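Local structure of SusD homolog (Bacteroides thetaiotaomicron, 3EHM) at residues A[28-33]-A[189-194]; A[34-39]-A[130-135]; A[101-106]-A[124-129]. The protein probably binds mucin O-glycans at the outer membrane of a gut symbiont that uses them as nutrients, as a homologue of SusD. All blocks are in the same frame, centred on the assembly; numbering follows the deposited sequence.

How the interactions relate
Helix 23-36, close to the start of the modelled chain, is shared by interactions 1 and 2. Its 28-33 part meets the loop 189-194 in interaction 1, closing the widest of the three loops. Its last residues and the loop that follows, 34-39, come down on helix 116-140 in interaction 2, a loop nested inside the first. Innermost is interaction 3, where helices 85-110 and 116-140 pair as a hairpin. No loops cross. The contacts also touch one another: R28 makes a salt bridge to E105, F29 and M32 pack on the 124-129 turns, and V36 meets V128. Together they tie helix 23-36 to the hairpin and to the loop that precedes helix 197-215.

Interaction 1. Residues A[28-33]-A[189-194]; sequences RFMNMQ and YDLIYN
Q33 leaves helix 23-36 with CG anti to its carbonyl carbon (chi1 -62°) and an extended chain (chi2 172°), which carries its amide across to the 189-194 loop. F29, one turn earlier, has CG anti to its backbone N, and Q33 NE2 lies 3.1 Å above the F29 ring plane, offset toward the rim. This is a helix-to-loop junction in the largely helical SusD fold, with an Asx turn at D190 shaping the loop. Q33 holds the loop backbone with both ends of its amide. NE2 gives a nearly straight bond to Y189 O (2.8 Å), in both the amide and the carbonyl plane. OE1 receives L191 N on a lone pair at 2.8 Å, although the bond is bent, with an N-H...O angle of 136°. NE2 also donates to F29 O from above that carbonyl's plane, so three bonds fix the amide's rotation. Beside it, selenomethionine M30 bends at chi3 and brings CE to the edge of the Y189 ring, while SE rests on L191 CD2. D190 points its CB away from the helix; its OD2 takes W200 NE1 and G195 N, and OD1 accepts I192 N and Y193 N, 2.8 Å from each.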
loop_
_atom_site.group_PDB
_atom_site.type_symbol
_atom_site.label_atom_id
_atom_site.label_comp_id
_atom_site.label_asym_id
_atom_site.label_seq_id
_atom_site.Cartn_x
_atom_site.Cartn_y
_atom_site.Cartn_z
ATOM N N ARG A 28 -1.275 -10.234 -22.740
ATOM C CA ARG A 28 -0.132 -9.782 -21.961
ATOM C C ARG A 28 -0.488 -8.600 -21.069
ATOM O O ARG A 28 -0.108 -8.558 -19.899
ATOM C CB ARG A 28 1.007 -9.397 -22.901
ATOM C CG ARG A 28 1.673 -10.591 -23.554
ATOM C CD ARG A 28 2.397 -10.186 -24.823
ATOM N NE ARG A 28 3.233 -11.268 -25.327
ATOM C CZ ARG A 28 3.208 -11.708 -26.578
ATOM N NH1 ARG A 28 2.382 -11.156 -27.458
ATOM N NH2 ARG A 28 4.018 -12.690 -26.952
ATOM N N PHE A 29 -1.225 -7.642 -21.625
ATOM C CA PHE A 29 -1.621 -6.459 -20.868
ATOM C C PHE A 29 -2.581 -6.802 -19.729
ATOM O O PHE A 29 -2.490 -6.232 -18.640
ATOM C CB PHE A 29 -2.257 -5.426 -21.805
ATOM C CG PHE A 29 -2.624 -4.135 -21.128
ATOM C CD1 PHE A 29 -1.710 -3.479 -20.307
ATOM C CD2 PHE A 29 -3.882 -3.572 -21.315
ATOM C CE1 PHE A 29 -2.044 -2.280 -19.682
ATOM C CE2 PHE A 29 -4.227 -2.374 -20.696
ATOM C CZ PHE A 29 -3.305 -1.728 -19.876
HETATM N N MSE A 30 -3.499 -7.733 -19.965
HETATM C CA MSE A 30 -4.433 -8.102 -18.910
HETATM C C MSE A 30 -3.715 -8.862 -17.799
HETATM O O MSE A 30 -4.072 -8.743 -16.627
HETATM C CB MSE A 30 -5.596 -8.923 -19.477
HETATM C CG MSE A 30 -6.525 -8.101 -20.358
HETATM SE SE MSE A 30 -8.275 -8.895 -20.589
HETATM C CE MSE A 30 -7.737 -10.405 -21.672
ATOM N N ASN A 31 -2.692 -9.629 -18.167
ATOM C CA ASN A 31 -1.910 -10.373 -17.184
ATOM C C ASN A 31 -1.218 -9.343 -16.298
ATOM O O ASN A 31 -1.213 -9.467 -15.072
ATOM C CB ASN A 31 -0.863 -11.253 -17.882
ATOM C CG ASN A 31 -0.013 -12.057 -16.900
ATOM O OD1 ASN A 31 0.930 -12.745 -17.298
ATOM N ND2 ASN A 31 -0.347 -11.979 -15.620
HETATM N N MSE A 32 -0.649 -8.317 -16.926
HETATM C CA MSE A 32 0.037 -7.256 -16.190
HETATM C C MSE A 32 -0.867 -6.602 -15.155
HETATM O O MSE A 32 -0.482 -6.428 -13.999
HETATM C CB MSE A 32 0.546 -6.164 -17.143
HETATM C CG MSE A 32 1.790 -6.526 -17.934
HETATM SE SE MSE A 32 2.477 -4.958 -18.866
HETATM C CE MSE A 32 3.116 -3.969 -17.326
ATOM N N GLN A 33 -2.068 -6.227 -15.583
ATOM C CA GLN A 33 -3.018 -5.570 -14.698
ATOM C C GLN A 33 -3.391 -6.407 -13.481
ATOM O O GLN A 33 -3.566 -5.876 -12.383
ATOM C CB GLN A 33 -4.277 -5.197 -15.480
ATOM C CG GLN A 33 -3.998 -4.224 -16.610
ATOM C CD GLN A 33 -5.203 -4.001 -17.491
ATOM O OE1 GLN A 33 -6.112 -3.250 -17.143
ATOM N NE2 GLN A 33 -5.222 -4.667 -18.639
ATOM N N TYR A 189 -9.152 -4.604 -23.668
ATOM C CA TYR A 189 -8.265 -5.241 -22.699
ATOM C C TYR A 189 -7.904 -4.355 -21.511
ATOM O O TYR A 189 -7.108 -4.753 -20.660
ATOM C CB TYR A 189 -6.983 -5.688 -23.398
ATOM C CG TYR A 189 -7.233 -6.515 -24.636
ATOM C CD1 TYR A 189 -7.086 -5.963 -25.908
ATOM C CD2 TYR A 189 -7.620 -7.849 -24.538
ATOM C CE1 TYR A 189 -7.316 -6.720 -27.049
ATOM C CE2 TYR A 189 -7.855 -8.616 -25.677
ATOM C CZ TYR A 189 -7.700 -8.045 -26.927
ATOM O OH TYR A 189 -7.918 -8.800 -28.057
ATOM N N ASP A 190 -8.488 -3.160 -21.461
ATOM C CA ASP A 190 -8.220 -2.206 -20.387
ATOM C C ASP A 190 -9.191 -2.414 -19.235
ATOM O O ASP A 190 -10.314 -1.910 -19.259
ATOM C CB ASP A 190 -8.358 -0.776 -20.912
ATOM C CG ASP A 190 -7.999 0.270 -19.869
ATOM O OD1 ASP A 190 -7.828 -0.094 -18.685
ATOM O OD2 ASP A 190 -7.898 1.458 -20.237
ATOM N N LEU A 191 -8.749 -3.142 -18.216
ATOM C CA LEU A 191 -9.598 -3.428 -17.066
ATOM C C LEU A 191 -9.708 -2.253 -16.102
ATOM O O LEU A 191 -10.500 -2.297 -15.162
ATOM C CB LEU A 191 -9.058 -4.650 -16.312
ATOM C CG LEU A 191 -8.729 -5.884 -17.158
ATOM C CD1 LEU A 191 -8.187 -6.998 -16.265
ATOM C CD2 LEU A 191 -9.987 -6.349 -17.885
ATOM N N ILE A 192 -8.923 -1.204 -16.326
ATOM C CA ILE A 192 -8.947 -0.054 -15.429
ATOM C C ILE A 192 -9.774 1.130 -15.927
ATOM O O ILE A 192 -10.663 1.612 -15.222
ATOM C CB ILE A 192 -7.521 0.479 -15.152
ATOM C CG1 ILE A 192 -6.571 -0.674 -14.811
ATOM C CG2 ILE A 192 -7.567 1.508 -14.013
ATOM C CD1 ILE A 192 -6.949 -1.446 -13.569
ATOM N N TYR A 193 -9.485 1.592 -17.141
ATOM C CA TYR A 193 -10.172 2.760 -17.688
ATOM C C TYR A 193 -10.928 2.600 -19.007
ATOM O O TYR A 193 -11.274 3.593 -19.638
ATOM C CB TYR A 193 -9.168 3.903 -17.838
ATOM C CG TYR A 193 -8.609 4.422 -16.529
ATOM C CD1 TYR A 193 -7.231 4.532 -16.333
ATOM C CD2 TYR A 193 -9.455 4.862 -15.512
ATOM C CE1 TYR A 193 -6.707 5.074 -15.157
ATOM C CE2 TYR A 193 -8.942 5.409 -14.329
ATOM C CZ TYR A 193 -7.570 5.513 -14.163
ATOM O OH TYR A 193 -7.058 6.078 -13.018
ATOM N N ASN A 194 -11.181 1.369 -19.434
ATOM C CA ASN A 194 -11.916 1.144 -20.678
ATOM C C ASN A 194 -11.334 1.907 -21.874
ATOM O O ASN A 194 -12.075 2.435 -22.700
ATOM C CB ASN A 194 -13.383 1.546 -20.489
ATOM C CG ASN A 194 -14.291 0.993 -21.581
ATOM O OD1 ASN A 194 -15.311 1.595 -21.918
ATOM N ND2 ASN A 194 -13.934 -0.162 -22.120
#

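Interaction 2. Residues A[34-39]-A[130-135]; sequences QRVIPI and NIAWLR
The C-terminal end of helix 23-36 packs on the side of helix 116-140 in the largely helical SusD fold, and the contact has a close apolar half and a looser polar half that holds a bound water, both buried. The apolar half is the tighter. V36 CA comes within 4.6 Å of A132 CA, an approach that the small side chain of A132 makes possible; A132 CB sits nearest to V36 CA, at 4.0 Å, with CG2 of the valine scarcely farther. V36 has CG1 anti to its backbone N (chi1 178°), and this branch meets I131 CG2 at 3.8 Å, the two side chains crossing obliquely. W341 of strand 339-342 packs on V36, I37 and I131 and extends this apolar patch.

One helical turn past I131, the polar half begins. R135 bends at chi3 (63°) and turns its guanidinium back over the end of the 34-36 turn. I37 CG1 lies over the centre of one guanidinium face, 3.8 Å above its plane, with the two chains crossing at about a right angle. The carbonyl of V36 stands close by: its O is 3.1 Å from R135 NE, but the angle is too poor for a hydrogen bond. The link is made instead through a bound water, which lies in the guanidinium plane at its edge. R135 NH2 also forms a salt bridge with D56 OD1, so the buried charge is balanced from outside the two segments. The nearby V36 carbonyl dipole would be expected to favour the positive charge further. The water itself lies 2.7 Å from V36 O, placed to donate to it, and accepts from R135 NH2 at 2.9 Å.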
loop_
_atom_site.group_PDB
_atom_site.type_symbol
_atom_site.label_atom_id
_atom_site.label_comp_id
_atom_site.label_asym_id
_atom_site.label_seq_id
_atom_site.Cartn_x
_atom_site.Cartn_y
_atom_site.Cartn_z
ATOM N N GLN A 34 -3.514 -7.712 -13.672
ATOM C CA GLN A 34 -3.866 -8.594 -12.569
ATOM C C GLN A 34 -2.687 -8.832 -11.633
ATOM O O GLN A 34 -2.860 -9.377 -10.547
ATOM C CB GLN A 34 -4.353 -9.935 -13.108
ATOM C CG GLN A 34 -5.574 -9.827 -13.991
ATOM C CD GLN A 34 -5.896 -11.136 -14.663
ATOM O OE1 GLN A 34 -6.316 -12.092 -14.012
ATOM N NE2 GLN A 34 -5.686 -11.196 -15.975
ATOM N N ARG A 35 -1.492 -8.425 -12.059
ATOM C CA ARG A 35 -0.280 -8.619 -11.263
ATOM C C ARG A 35 0.129 -7.450 -10.368
ATOM O O ARG A 35 0.834 -7.649 -9.376
ATOM C CB ARG A 35 0.900 -8.951 -12.182
ATOM C CG ARG A 35 0.763 -10.258 -12.935
ATOM C CD ARG A 35 0.777 -11.443 -11.995
ATOM N NE ARG A 35 0.730 -12.697 -12.736
ATOM C CZ ARG A 35 0.905 -13.894 -12.189
ATOM N NH1 ARG A 35 1.140 -14.001 -10.888
ATOM N NH2 ARG A 35 0.846 -14.983 -12.948
ATOM N N VAL A 36 -0.278 -6.234 -10.723
ATOM C CA VAL A 36 0.081 -5.058 -9.925
ATOM C C VAL A 36 -0.175 -5.361 -8.450
ATOM O O VAL A 36 0.700 -5.182 -7.603
ATOM C CB VAL A 36 -0.728 -3.832 -10.371
ATOM C CG1 VAL A 36 -0.384 -2.627 -9.501
ATOM C CG2 VAL A 36 -0.426 -3.539 -11.837
ATOM N N ILE A 37 -1.392 -5.809 -8.166
ATOM C CA ILE A 37 -1.809 -6.229 -6.836
ATOM C C ILE A 37 -2.500 -7.543 -7.193
ATOM O O ILE A 37 -3.537 -7.537 -7.856
ATOM C CB ILE A 37 -2.816 -5.256 -6.198
ATOM C CG1 ILE A 37 -2.170 -3.879 -6.012
ATOM C CG2 ILE A 37 -3.259 -5.798 -4.846
ATOM C CD1 ILE A 37 -3.061 -2.871 -5.307
ATOM N N PRO A 38 -1.928 -8.679 -6.760
ATOM C CA PRO A 38 -2.422 -10.038 -7.018
ATOM C C PRO A 38 -3.919 -10.289 -6.975
ATOM O O PRO A 38 -4.551 -10.146 -5.936
ATOM C CB PRO A 38 -1.686 -10.885 -5.977
ATOM C CG PRO A 38 -0.447 -10.116 -5.714
ATOM C CD PRO A 38 -0.929 -8.700 -5.677
ATOM N N ILE A 39 -4.464 -10.688 -8.121
ATOM C CA ILE A 39 -5.875 -11.020 -8.255
ATOM C C ILE A 39 -6.011 -11.834 -9.536
ATOM O O ILE A 39 -5.226 -11.662 -10.470
ATOM C CB ILE A 39 -6.763 -9.761 -8.340
ATOM C CG1 ILE A 39 -8.237 -10.172 -8.265
ATOM C CG2 ILE A 39 -6.486 -9.009 -9.630
ATOM C CD1 ILE A 39 -9.188 -9.013 -8.036
ATOM N N ASN A 130 5.267 0.513 -13.791
ATOM C CA ASN A 130 5.799 1.397 -12.765
ATOM C C ASN A 130 4.978 1.439 -11.481
ATOM O O ASN A 130 5.537 1.617 -10.404
ATOM C CB ASN A 130 5.999 2.804 -13.334
ATOM C CG ASN A 130 7.053 2.834 -14.434
ATOM O OD1 ASN A 130 7.991 2.037 -14.423
ATOM N ND2 ASN A 130 6.905 3.753 -15.380
ATOM N N ILE A 131 3.663 1.272 -11.576
ATOM C CA ILE A 131 2.847 1.265 -10.364
ATOM C C ILE A 131 3.234 0.018 -9.574
ATOM O O ILE A 131 3.336 0.044 -8.350
ATOM C CB ILE A 131 1.346 1.186 -10.672
ATOM C CG1 ILE A 131 0.893 2.452 -11.394
ATOM C CG2 ILE A 131 0.560 1.025 -9.369
ATOM C CD1 ILE A 131 -0.545 2.385 -11.867
ATOM N N ALA A 132 3.457 -1.077 -10.291
ATOM C CA ALA A 132 3.834 -2.332 -9.652
ATOM C C ALA A 132 5.248 -2.269 -9.078
ATOM O O ALA A 132 5.483 -2.681 -7.941
ATOM C CB ALA A 132 3.727 -3.477 -10.650
ATOM N N TRP A 133 6.190 -1.744 -9.854
ATOM C CA TRP A 133 7.566 -1.674 -9.382
ATOM C C TRP A 133 7.813 -0.596 -8.340
ATOM O O TRP A 133 8.858 -0.595 -7.689
ATOM C CB TRP A 133 8.528 -1.540 -10.562
ATOM C CG TRP A 133 8.607 -2.806 -11.367
ATOM C CD1 TRP A 133 7.936 -3.978 -11.126
ATOM C CD2 TRP A 133 9.407 -3.038 -12.531
ATOM N NE1 TRP A 133 8.275 -4.921 -12.065
ATOM C CE2 TRP A 133 9.174 -4.371 -12.941
ATOM C CE3 TRP A 133 10.300 -2.248 -13.267
ATOM C CZ2 TRP A 133 9.804 -4.934 -14.057
ATOM C CZ3 TRP A 133 10.927 -2.808 -14.376
ATOM C CH2 TRP A 133 10.674 -4.138 -14.759
ATOM N N LEU A 134 6.859 0.317 -8.177
ATOM C CA LEU A 134 6.979 1.337 -7.144
ATOM C C LEU A 134 6.828 0.555 -5.837
ATOM O O LEU A 134 7.499 0.837 -4.847
ATOM C CB LEU A 134 5.867 2.384 -7.263
ATOM C CG LEU A 134 5.780 3.387 -6.102
ATOM C CD1 LEU A 134 7.128 4.078 -5.904
ATOM C CD2 LEU A 134 4.694 4.417 -6.393
ATOM N N ARG A 135 5.943 -0.439 -5.850
ATOM C CA ARG A 135 5.733 -1.290 -4.683
ATOM C C ARG A 135 7.001 -2.109 -4.446
ATOM O O ARG A 135 7.457 -2.259 -3.312
ATOM C CB ARG A 135 4.558 -2.250 -4.920
ATOM C CG ARG A 135 3.182 -1.596 -4.866
ATOM C CD ARG A 135 2.167 -2.397 -5.673
ATOM N NE ARG A 135 1.938 -3.751 -5.165
ATOM C CZ ARG A 135 1.164 -4.043 -4.124
ATOM N NH1 ARG A 135 0.539 -3.074 -3.463
ATOM N NH2 ARG A 135 0.988 -5.306 -3.763
HETATM O O HOH W 1 2.083 -6.856 -6.005
#

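Interaction 3. Residues A[101-106]-A[124-129]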
loop_
_atom_site.group_PDB
_atom_site.type_symbol
_atom_site.label_atom_id
_atom_site.label_comp_id
_atom_site.label_asym_id
_atom_site.label_seq_id
_atom_site.Cartn_x
_atom_site.Cartn_y
_atom_site.Cartn_z
ATOM N N LEU A 101 7.642 -10.455 -16.776
ATOM C CA LEU A 101 7.441 -11.349 -17.912
ATOM C C LEU A 101 6.600 -10.760 -19.040
ATOM O O LEU A 101 7.107 -10.530 -20.140
ATOM C CB LEU A 101 6.818 -12.674 -17.448
ATOM C CG LEU A 101 7.758 -13.778 -16.953
ATOM C CD1 LEU A 101 8.641 -14.233 -18.111
ATOM C CD2 LEU A 101 8.603 -13.283 -15.797
ATOM N N PRO A 102 5.301 -10.516 -18.789
ATOM C CA PRO A 102 4.474 -9.952 -19.857
ATOM C C PRO A 102 4.915 -8.555 -20.304
ATOM O O PRO A 102 4.782 -8.203 -21.481
ATOM C CB PRO A 102 3.072 -9.971 -19.250
ATOM C CG PRO A 102 3.333 -9.785 -17.792
ATOM C CD PRO A 102 4.516 -10.693 -17.553
ATOM N N TRP A 103 5.432 -7.750 -19.382
ATOM C CA TRP A 103 5.878 -6.414 -19.767
ATOM C C TRP A 103 7.016 -6.505 -20.770
ATOM O O TRP A 103 7.034 -5.783 -21.765
ATOM C CB TRP A 103 6.376 -5.599 -18.570
ATOM C CG TRP A 103 6.989 -4.299 -19.025
ATOM C CD1 TRP A 103 6.326 -3.153 -19.370
ATOM C CD2 TRP A 103 8.373 -4.062 -19.317
ATOM N NE1 TRP A 103 7.210 -2.223 -19.866
ATOM C CE2 TRP A 103 8.473 -2.754 -19.844
ATOM C CE3 TRP A 103 9.539 -4.830 -19.188
ATOM C CZ2 TRP A 103 9.692 -2.196 -20.244
ATOM C CZ3 TRP A 103 10.752 -4.275 -19.585
ATOM C CH2 TRP A 103 10.816 -2.969 -20.108
ATOM N N ASN A 104 7.970 -7.386 -20.491
ATOM C CA ASN A 104 9.129 -7.559 -21.352
ATOM C C ASN A 104 8.752 -7.970 -22.769
ATOM O O ASN A 104 9.386 -7.536 -23.731
ATOM C CB ASN A 104 10.088 -8.585 -20.747
ATOM C CG ASN A 104 11.422 -8.634 -21.469
ATOM O OD1 ASN A 104 12.060 -7.603 -21.695
ATOM N ND2 ASN A 104 11.856 -9.836 -21.825
ATOM N N GLU A 105 7.722 -8.804 -22.902
ATOM C CA GLU A 105 7.286 -9.235 -24.229
ATOM C C GLU A 105 6.638 -8.068 -24.972
ATOM O O GLU A 105 6.836 -7.905 -26.174
ATOM C CB GLU A 105 6.297 -10.397 -24.124
ATOM C CG GLU A 105 6.827 -11.574 -23.328
ATOM C CD GLU A 105 5.956 -12.810 -23.458
ATOM O OE1 GLU A 105 4.722 -12.661 -23.609
ATOM O OE2 GLU A 105 6.509 -13.930 -23.397
ATOM N N ILE A 106 5.867 -7.258 -24.249
ATOM C CA ILE A 106 5.212 -6.099 -24.846
ATOM C C ILE A 106 6.291 -5.128 -25.313
ATOM O O ILE A 106 6.226 -4.588 -26.416
ATOM C CB ILE A 106 4.291 -5.380 -23.824
ATOM C CG1 ILE A 106 3.086 -6.266 -23.504
ATOM C CG2 ILE A 106 3.829 -4.029 -24.376
ATOM C CD1 ILE A 106 2.115 -5.643 -22.514
ATOM N N ILE A 124 1.325 2.961 -21.851
ATOM C CA ILE A 124 0.296 2.579 -20.889
ATOM C C ILE A 124 0.845 1.379 -20.114
ATOM O O ILE A 124 0.695 1.282 -18.897
ATOM C CB ILE A 124 -1.029 2.208 -21.602
ATOM C CG1 ILE A 124 -1.673 3.481 -22.161
ATOM C CG2 ILE A 124 -1.985 1.495 -20.629
ATOM C CD1 ILE A 124 -2.890 3.235 -23.020
ATOM N N ALA A 125 1.502 0.475 -20.832
ATOM C CA ALA A 125 2.100 -0.700 -20.206
ATOM C C ALA A 125 3.190 -0.244 -19.232
ATOM O O ALA A 125 3.373 -0.836 -18.169
ATOM C CB ALA A 125 2.688 -1.614 -21.270
ATOM N N ASN A 126 3.908 0.816 -19.597
ATOM C CA ASN A 126 4.962 1.346 -18.740
ATOM C C ASN A 126 4.385 1.902 -17.432
ATOM O O ASN A 126 4.986 1.760 -16.371
ATOM C CB ASN A 126 5.759 2.440 -19.473
ATOM C CG ASN A 126 6.731 1.871 -20.504
ATOM O OD1 ASN A 126 7.108 0.702 -20.437
ATOM N ND2 ASN A 126 7.156 2.709 -21.446
ATOM N N ILE A 127 3.221 2.538 -17.506
ATOM C CA ILE A 127 2.593 3.083 -16.306
ATOM C C ILE A 127 2.203 1.935 -15.371
ATOM O O ILE A 127 2.487 1.973 -14.173
ATOM C CB ILE A 127 1.332 3.903 -16.651
ATOM C CG1 ILE A 127 1.727 5.144 -17.457
ATOM C CG2 ILE A 127 0.593 4.298 -15.364
ATOM C CD1 ILE A 127 0.538 5.934 -17.993
ATOM N N VAL A 128 1.557 0.913 -15.923
ATOM C CA VAL A 128 1.156 -0.242 -15.123
ATOM C C VAL A 128 2.390 -0.901 -14.507
ATOM O O VAL A 128 2.377 -1.291 -13.341
ATOM C CB VAL A 128 0.392 -1.277 -15.975
ATOM C CG1 VAL A 128 0.100 -2.520 -15.155
ATOM C CG2 VAL A 128 -0.907 -0.669 -16.472
ATOM N N ARG A 129 3.459 -1.019 -15.288
ATOM C CA ARG A 129 4.689 -1.623 -14.787
ATOM C C ARG A 129 5.251 -0.804 -13.624
ATOM O O ARG A 129 5.655 -1.353 -12.596
ATOM C CB ARG A 129 5.745 -1.693 -15.890
ATOM C CG ARG A 129 7.008 -2.431 -15.467
ATOM C CD ARG A 129 8.187 -2.102 -16.365
ATOM N NE ARG A 129 8.683 -0.747 -16.130
ATOM C CZ ARG A 129 9.809 -0.266 -16.642
ATOM N NH1 ARG A 129 10.560 -1.028 -17.425
ATOM N NH2 ARG A 129 10.196 0.970 -16.359
#
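Three flat groups, the W103 indole, the N126 amide and the R129 guanidinium, carry most of the contact between helices 85-110 and 116-140. The two helices follow each other in the chain and form an antiparallel helical hairpin in the largely helical SusD fold, their short segments running at 157° with axes 10.5 Å apart. W103 projects toward the partner helix with CG anti to its backbone N, so that the indole reaches along the 125-129 flank and offers one face to R129 and its N-H edge to N126.

R129 also has CG anti to its backbone N, then bends at chi3, and so passes over the indole as a strip. Its CD lies 3.4 Å from the centroid of the five-membered ring, almost straight above it, a CH-pi contact. Beyond, the guanidinium carbon CZ is 4.5 Å from the centroid of the six-membered ring and still over the face, a cation-pi contact. The guanidinium is not laid flat, since the two planes are 47° apart; NH1 dips closest, 3.2 Å from W103 CZ2.

At the edge, W103 NE1 donates to N126 OD1 at 3.0 Å in a fairly straight bond. The oxygen lies near the indole plane, the N-H points nearly along its C=O axis, and the indole and amide planes are 42° apart. N126 is held in turn by ND2 bonding to E123 OE1, which steadies the acceptor. Next to it, A125 CB meets I106 CG2 at 4.1 Å; the closest CA pair is W103 and A125.

The N-H bond, R129 over one face and the Y107 stack together hold the indole's orientation. Its pi face would be expected to stabilise the buried R129 charge; the cation probably polarises the ring and strengthens that N-H as a donor to N126.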